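PDB 6RTE: cytochrome c from Pseudomonas aeruginosa, which acts as a dihydro-heme d1 dehydrogenase in heme d1 biosynthesis, with a heme c domain that probably transfers electrons and an eight-bladed beta-propeller. Local coordinates for residues A41-R44 and Q45-A49. Sequence-based numbering, arbitrary orientation.
With HEC (heme c), chain C.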
loop_
_atom_site.group_PDB
_atom_site.type_symbol
_atom_site.label_atom_id
_atom_site.label_comp_id
_atom_site.label_asym_id
_atom_site.label_seq_id
_atom_site.Cartn_x
_atom_site.Cartn_y
_atom_site.Cartn_z
ATOM N N ALA A 41 -30.423 0.030 -16.619
ATOM C CA ALA A 41 -31.398 1.115 -16.620
ATOM C C ALA A 41 -31.555 1.705 -15.229
ATOM O O ALA A 41 -31.576 2.932 -15.057
ATOM C CB ALA A 41 -32.739 0.612 -17.155
ATOM N N LEU A 42 -31.667 0.844 -14.209
ATOM C CA LEU A 42 -31.685 1.338 -12.839
ATOM C C LEU A 42 -30.427 2.150 -12.540
ATOM O O LEU A 42 -30.489 3.167 -11.837
ATOM C CB LEU A 42 -31.819 0.174 -11.860
ATOM C CG LEU A 42 -33.179 -0.541 -11.837
ATOM C CD1 LEU A 42 -33.132 -1.808 -10.992
ATOM C CD2 LEU A 42 -34.272 0.384 -11.325
ATOM N N TYR A 43 -29.282 1.722 -13.077
ATOM C CA TYR A 43 -28.023 2.415 -12.784
ATOM C C TYR A 43 -28.026 3.825 -13.372
ATOM O O TYR A 43 -27.695 4.799 -12.682
ATOM C CB TYR A 43 -26.836 1.601 -13.311
ATOM C CG TYR A 43 -25.508 2.270 -13.052
ATOM C CD1 TYR A 43 -24.815 2.051 -11.868
ATOM C CD2 TYR A 43 -24.961 3.144 -13.981
ATOM C CE1 TYR A 43 -23.608 2.681 -11.624
ATOM C CE2 TYR A 43 -23.764 3.776 -13.742
ATOM C CZ TYR A 43 -23.092 3.540 -12.561
ATOM O OH TYR A 43 -21.904 4.175 -12.329
ATOM N N ARG A 44 -28.404 3.959 -14.645
ATOM C CA ARG A 44 -28.469 5.282 -15.261
ATOM C C ARG A 44 -29.374 6.219 -14.468
ATOM O O ARG A 44 -29.003 7.361 -14.175
ATOM C CB ARG A 44 -28.955 5.169 -16.704
ATOM C CG ARG A 44 -27.855 4.888 -17.711
ATOM C CD ARG A 44 -28.329 5.148 -19.132
ATOM N NE ARG A 44 -29.288 4.141 -19.577
ATOM C CZ ARG A 44 -28.962 3.021 -20.217
ATOM N NH1 ARG A 44 -27.693 2.751 -20.501
ATOM N NH2 ARG A 44 -29.911 2.168 -20.578
ATOM N N GLN A 45 -30.566 5.745 -14.095
ATOM C CA GLN A 45 -31.532 6.615 -13.435
ATOM C C GLN A 45 -31.052 7.052 -12.056
ATOM O O GLN A 45 -31.174 8.230 -11.700
ATOM C CB GLN A 45 -32.886 5.907 -13.330
ATOM C CG GLN A 45 -33.926 6.644 -12.490
ATOM C CD GLN A 45 -34.268 8.019 -13.041
ATOM O OE1 GLN A 45 -34.050 8.300 -14.221
ATOM N NE2 GLN A 45 -34.805 8.882 -12.185
ATOM N N HIS A 46 -30.507 6.121 -11.263
ATOM C CA HIS A 46 -30.283 6.371 -9.846
ATOM C C HIS A 46 -28.823 6.529 -9.442
ATOM O O HIS A 46 -28.559 7.084 -8.372
ATOM C CB HIS A 46 -30.874 5.227 -9.003
ATOM C CG HIS A 46 -32.346 5.040 -9.187
ATOM N ND1 HIS A 46 -33.280 5.677 -8.399
ATOM C CD2 HIS A 46 -33.045 4.285 -10.066
ATOM C CE1 HIS A 46 -34.491 5.322 -8.787
ATOM N NE2 HIS A 46 -34.376 4.479 -9.797
ATOM N N CYS A 47 -27.887 6.052 -10.245
ATOM C CA CYS A 47 -26.508 5.891 -9.786
ATOM C C CYS A 47 -25.494 6.632 -10.638
ATOM O O CYS A 47 -24.531 7.181 -10.098
ATOM C CB CYS A 47 -26.153 4.396 -9.772
ATOM S SG CYS A 47 -27.479 3.326 -9.117
ATOM N N GLN A 48 -25.695 6.664 -11.957
ATOM C CA GLN A 48 -24.698 7.210 -12.865
ATOM C C GLN A 48 -24.321 8.645 -12.523
ATOM O O GLN A 48 -23.211 9.084 -12.855
ATOM C CB GLN A 48 -25.214 7.127 -14.298
ATOM C CG GLN A 48 -24.413 7.945 -15.285
ATOM C CD GLN A 48 -24.553 7.431 -16.697
ATOM O OE1 GLN A 48 -24.986 6.300 -16.917
ATOM N NE2 GLN A 48 -24.183 8.258 -17.668
ATOM N N ALA A 49 -25.217 9.387 -11.864
ATOM C CA ALA A 49 -24.946 10.785 -11.548
ATOM C C ALA A 49 -23.635 10.936 -10.787
ATOM O O ALA A 49 -22.870 11.877 -11.032
ATOM C CB ALA A 49 -26.097 11.377 -10.732
HETATM FE FE HEC C . -23.088 5.177 -4.309
HETATM C CHA HEC C . -20.512 4.283 -2.332
HETATM C CHB HEC C . -23.665 1.876 -5.116
HETATM C CHC HEC C . -25.967 6.070 -6.065
HETATM C CHD HEC C . -22.295 8.444 -4.023
HETATM N NA HEC C . -22.272 3.423 -3.827
HETATM C C1A HEC C . -21.198 3.283 -2.980
HETATM C C2A HEC C . -20.875 1.909 -2.860
HETATM C C3A HEC C . -21.759 1.233 -3.634
HETATM C C4A HEC C . -22.627 2.172 -4.245
HETATM C CMA HEC C . -21.793 -0.254 -3.819
HETATM C CAA HEC C . -19.759 1.314 -2.030
HETATM C CBA HEC C . -18.475 1.305 -2.878
HETATM C CGA HEC C . -17.221 0.838 -2.183
HETATM O O1A HEC C . -16.116 0.942 -2.773
HETATM O O2A HEC C . -17.255 0.364 -1.042
HETATM N NB HEC C . -24.551 4.143 -5.402
HETATM C C1B HEC C . -24.580 2.829 -5.598
HETATM C C2B HEC C . -25.713 2.492 -6.395
HETATM C C3B HEC C . -26.387 3.649 -6.671
HETATM C C4B HEC C . -25.605 4.717 -6.010
HETATM C CMB HEC C . -26.084 1.106 -6.833
HETATM C CAB HEC C . -27.648 3.924 -7.418
HETATM C CBB HEC C . -28.680 2.846 -7.089
HETATM N NC HEC C . -24.002 6.945 -4.941
HETATM C C1C HEC C . -25.148 7.111 -5.640
HETATM C C2C HEC C . -25.359 8.492 -5.839
HETATM C C3C HEC C . -24.312 9.179 -5.240
HETATM C C4C HEC C . -23.454 8.178 -4.693
HETATM C CMC HEC C . -26.538 9.053 -6.578
HETATM C CAC HEC C . -23.981 10.617 -5.161
HETATM C CBC HEC C . -24.858 11.568 -4.356
HETATM N ND HEC C . -21.731 6.137 -3.395
HETATM C C1D HEC C . -21.549 7.460 -3.383
HETATM C C2D HEC C . -20.387 7.813 -2.556
HETATM C C3D HEC C . -19.889 6.668 -2.078
HETATM C C4D HEC C . -20.746 5.614 -2.631
HETATM C CMD HEC C . -19.861 9.199 -2.292
HETATM C CAD HEC C . -18.680 6.510 -1.189
HETATM C CBD HEC C . -19.062 6.617 0.290
HETATM C CGD HEC C . -17.880 6.452 1.217
HETATM O O1D HEC C . -17.169 7.434 1.480
HETATM O O2D HEC C . -17.600 5.359 1.731
#
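Tyr-43 and Cys-47, one helical turn apart, illustrate how a short helix can present a cysteine to a heme. The phenol CG lies anti to the backbone N (chi1 179°), which puts the ring beside the carbonyl carbon and lets one face meet Cys-47 CB and Gln-48 N. Cys-47 CB touches that face near its rim, 3.4 Å from Tyr-43 CD1. The cysteine sulfur stands obliquely to the same ring, its SG 4.9 Å from the Tyr-43 ring centroid and 45° off the ring normal, a sulfur-aromatic contact. Further round the ring, Gln-48 crosses the tyrosine at about a right angle, its CB 3.7 Å from Tyr-43 CE2. The hydroxyl of Tyr-43 is hydrogen-bonded to Gly-52 O, so the phenol is held at its far end as well.

On the side of that same ring face, the chain turns about one acceptor. Tyr-43 O takes hydrogen bonds from Cys-47 N, at 2.7 Å, and from Gln-48 N, at 2.8 Å; the two donors arrive from opposite faces of the carbonyl plane, where helix 38-46 gives way to helix 48-51. One residue earlier, Leu-42 O accepts a hydrogen bond from His-46 N and also meets the edge of the imidazole in its plane, 3.3 Å from His-46 CD2. On the outer side, Arg-44 and Gln-48 run alongside each other in the same direction, with Gln-48 OE1 3.3 Å from the aliphatic Arg-44 CG, while the guanidinium forms a salt bridge with Glu-40.

The sulfur of Cys-47 is bonded covalently to heme CAB at 1.8 Å. This thioether marks Cys-47 as the first cysteine of the CXXCH heme-attachment motif, set at the end of the N-terminal helix as in class I c-type cytochromes.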